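Local coordinates for molybdate-binding protein MolA (Haemophilus influenzae, PDB 3PSH) that binds molybdate and tungstate in the periplasm and serves the MolBC ABC transporter as its solute-binding protein for low-affinity molybdate import, at residues A[184-189]-A[235-240]. Sequence-based numbering, arbitrary orientation.
Sequences VRTYMA and PAVILV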
ATOM      1  N   VAL A 184       5.504 -21.297  -1.734  1.00 15.20           N
ATOM      2  CA  VAL A 184       5.507 -21.048  -3.219  1.00 15.86           C
ATOM      3  C   VAL A 184       6.438 -19.864  -3.512  1.00 16.32           C
ATOM      4  O   VAL A 184       6.271 -18.769  -2.887  1.00 16.76           O
ATOM      5  CB  VAL A 184       4.060 -20.745  -3.726  1.00 14.51           C
ATOM      6  CG1 VAL A 184       4.176 -20.374  -5.241  1.00 15.86           C
ATOM      7  CG2 VAL A 184       3.143 -21.918  -3.496  1.00 14.05           C
ATOM      8  N   ARG A 185       7.479 -20.069  -4.338  1.00 15.52           N
ATOM      9  CA  ARG A 185       8.451 -18.979  -4.701  1.00 15.96           C
ATOM     10  C   ARG A 185       7.870 -18.050  -5.753  1.00 16.67           C
ATOM     11  O   ARG A 185       7.621 -18.441  -6.894  1.00 16.49           O
ATOM     12  CB  ARG A 185       9.744 -19.597  -5.187  1.00 15.91           C
ATOM     13  CG  ARG A 185      10.431 -20.316  -3.951  1.00 17.60           C
ATOM     14  CD  ARG A 185      11.744 -21.056  -4.308  1.00 19.81           C
ATOM     15  NE  ARG A 185      12.661 -20.208  -5.100  1.00 22.57           N
ATOM     16  CZ  ARG A 185      13.469 -19.213  -4.694  1.00 30.15           C
ATOM     17  NH1 ARG A 185      13.539 -18.787  -3.392  1.00 27.24           N
ATOM     18  NH2 ARG A 185      14.237 -18.636  -5.668  1.00 27.30           N
ATOM     19  N   THR A 186       7.741 -16.749  -5.361  1.00 16.37           N
ATOM     20  CA  THR A 186       6.919 -15.812  -6.070  1.00 15.15           C
ATOM     21  C   THR A 186       7.703 -14.544  -6.310  1.00 14.23           C
ATOM     22  O   THR A 186       8.591 -14.262  -5.480  1.00 13.86           O
ATOM     23  CB  THR A 186       5.647 -15.540  -5.211  1.00 17.36           C
ATOM     24  OG1 THR A 186       4.956 -16.775  -4.880  1.00 15.87           O
ATOM     25  CG2 THR A 186       4.679 -14.640  -5.886  1.00 19.53           C
ATOM     26  N   TYR A 187       7.384 -13.846  -7.404  1.00 13.52           N
ATOM     27  CA  TYR A 187       8.154 -12.661  -7.744  1.00 14.58           C
ATOM     28  C   TYR A 187       7.174 -11.579  -8.121  1.00 16.76           C
ATOM     29  O   TYR A 187       6.263 -11.822  -8.920  1.00 16.85           O
ATOM     30  CB  TYR A 187       9.010 -12.998  -8.978  1.00 13.13           C
ATOM     31  CG  TYR A 187       9.811 -11.792  -9.492  1.00 14.16           C
ATOM     32  CD1 TYR A 187      11.013 -11.395  -8.835  1.00 14.02           C
ATOM     33  CD2 TYR A 187       9.403 -11.089 -10.636  1.00 16.29           C
ATOM     34  CE1 TYR A 187      11.759 -10.276  -9.309  1.00 14.94           C
ATOM     35  CE2 TYR A 187      10.181  -9.934 -11.104  1.00 14.32           C
ATOM     36  CZ  TYR A 187      11.349  -9.592 -10.428  1.00 15.32           C
ATOM     37  OH  TYR A 187      11.949  -8.469 -10.935  1.00 17.88           O
ATOM     38  N   MET A 188       7.446 -10.368  -7.612  1.00 15.37           N
ATOM     39  CA  MET A 188       6.639  -9.213  -7.947  1.00 14.88           C
ATOM     40  C   MET A 188       7.325  -8.408  -9.082  1.00 15.26           C
ATOM     41  O   MET A 188       8.343  -7.807  -8.869  1.00 15.22           O
ATOM     42  CB  MET A 188       6.417  -8.397  -6.636  1.00 15.41           C
ATOM     43  CG  MET A 188       5.779  -7.103  -6.870  1.00 18.12           C
ATOM     44  SD  MET A 188       4.197  -7.135  -7.745  1.00 24.93           S
ATOM     45  CE  MET A 188       3.307  -7.989  -6.708  1.00 19.17           C
ATOM     46  N   ALA A 189       6.714  -8.373 -10.230  1.00 16.94           N
ATOM     47  CA  ALA A 189       7.331  -7.650 -11.391  1.00 17.20           C
ATOM     48  C   ALA A 189       6.624  -6.283 -11.582  1.00 15.97           C
ATOM     49  O   ALA A 189       5.457  -6.211 -11.917  1.00 16.63           O
ATOM     50  CB  ALA A 189       7.161  -8.542 -12.680  1.00 17.55           C
ATOM     51  N   PRO A 235      11.343 -17.814 -10.363  1.00 17.34           N
ATOM     52  CA  PRO A 235      10.183 -17.950  -9.540  1.00 15.81           C
ATOM     53  C   PRO A 235       9.160 -18.847 -10.184  1.00 14.40           C
ATOM     54  O   PRO A 235       9.040 -18.853 -11.444  1.00 18.89           O
ATOM     55  CB  PRO A 235       9.580 -16.527  -9.529  1.00 16.24           C
ATOM     56  CG  PRO A 235      10.230 -15.812 -10.842  1.00 17.27           C
ATOM     57  CD  PRO A 235      11.603 -16.405 -10.784  1.00 17.12           C
ATOM     58  N   ALA A 236       8.397 -19.557  -9.313  1.00 16.52           N
ATOM     59  CA  ALA A 236       7.273 -20.421  -9.759  1.00 15.01           C
ATOM     60  C   ALA A 236       6.037 -19.642 -10.236  1.00 17.06           C
ATOM     61  O   ALA A 236       5.250 -20.050 -11.137  1.00 17.71           O
ATOM     62  CB  ALA A 236       6.836 -21.373  -8.600  1.00 16.60           C
ATOM     63  N   VAL A 237       5.902 -18.433  -9.662  1.00 16.48           N
ATOM     64  CA  VAL A 237       4.703 -17.600  -9.849  1.00 14.61           C
ATOM     65  C   VAL A 237       5.226 -16.148 -10.002  1.00 16.11           C
ATOM     66  O   VAL A 237       6.074 -15.722  -9.231  1.00 17.21           O
ATOM     67  CB  VAL A 237       3.818 -17.684  -8.665  1.00 17.09           C
ATOM     68  CG1 VAL A 237       2.669 -16.713  -8.862  1.00 16.42           C
ATOM     69  CG2 VAL A 237       3.160 -19.076  -8.531  1.00 16.45           C
ATOM     70  N   ILE A 238       4.706 -15.444 -10.976  1.00 16.27           N
ATOM     71  CA  ILE A 238       4.967 -13.987 -11.124  1.00 16.69           C
ATOM     72  C   ILE A 238       3.691 -13.223 -10.917  1.00 16.70           C
ATOM     73  O   ILE A 238       2.663 -13.582 -11.438  1.00 16.86           O
ATOM     74  CB  ILE A 238       5.700 -13.601 -12.436  1.00 18.42           C
ATOM     75  CG1 ILE A 238       7.120 -14.087 -12.446  1.00 17.29           C
ATOM     76  CG2 ILE A 238       5.700 -12.084 -12.743  1.00 16.48           C
ATOM     77  CD1 ILE A 238       7.734 -14.064 -13.959  1.00 16.98           C
ATOM     78  N   LEU A 239       3.751 -12.169 -10.069  1.00 15.13           N
ATOM     79  CA  LEU A 239       2.594 -11.339  -9.764  1.00 13.63           C
ATOM     80  C   LEU A 239       2.894  -9.943 -10.291  1.00 11.71           C
ATOM     81  O   LEU A 239       4.084  -9.533 -10.353  1.00 15.82           O
ATOM     82  CB  LEU A 239       2.305 -11.298  -8.235  1.00 12.47           C
ATOM     83  CG  LEU A 239       2.017 -12.770  -7.689  1.00 14.64           C
ATOM     84  CD1 LEU A 239       1.903 -12.676  -6.241  1.00 12.80           C
ATOM     85  CD2 LEU A 239       0.613 -13.318  -8.306  1.00 16.53           C
ATOM     86  N   VAL A 240       1.801  -9.328 -10.764  1.00 12.51           N
ATOM     87  CA  VAL A 240       1.846  -7.956 -11.258  1.00 13.98           C
ATOM     88  C   VAL A 240       0.764  -7.161 -10.509  1.00 13.18           C
ATOM     89  O   VAL A 240      -0.324  -7.614 -10.271  1.00 14.83           O
ATOM     90  CB  VAL A 240       1.643  -7.869 -12.790  1.00 13.64           C
ATOM     91  CG1 VAL A 240       1.565  -6.406 -13.311  1.00 15.77           C
ATOM     92  CG2 VAL A 240       2.843  -8.554 -13.521  1.00 14.87           C
TER
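The ring of Tyr187 meets Ile238 obliquely, its CD2 4.2 Å from Ile238 CG1, while Tyr187 CB carries the contact with Pro235, 3.6 Å from both CB and CG. The two strands are the central pair of a four-stranded parallel sheet, order 211-213, 184-188, 237-240, 268-270, in a periplasmic-binding-protein fold. Val225 touches the Tyr187 side chain from outside the pair. Parallel pairing follows from strand directions 32° apart and from Tyr187 hydrogen-bonding to both Val237 and Leu239: its N to Val237 O, and Leu239 N to its O at 2.8 Å, nearly straight. Ala189 N bonds to Leu239 O. Where the pairing begins, Arg185 O accepts Val237 N and, weakly, Ala236 N. On the face opposite the ring lie Thr186, Met188, Val237 and Leu239, with helix 201-208 against the first two. There Met188, bent at chi2 (56°) and chi3 (62°), brings CE to 3.8 Å from Leu239 CB, crossing that side chain at about a right angle. Its side chain is about 8 Å from the bound molybdate and about 4 Å from that of Tyr196, a molybdate ligand, which puts the Met188 end of this face near the binding site. Thr186 OG1 bonds to Val184 O from above the carbonyl plane, while its CG2 presses unusually tightly on Leu239 CD1, at 3.4 Å.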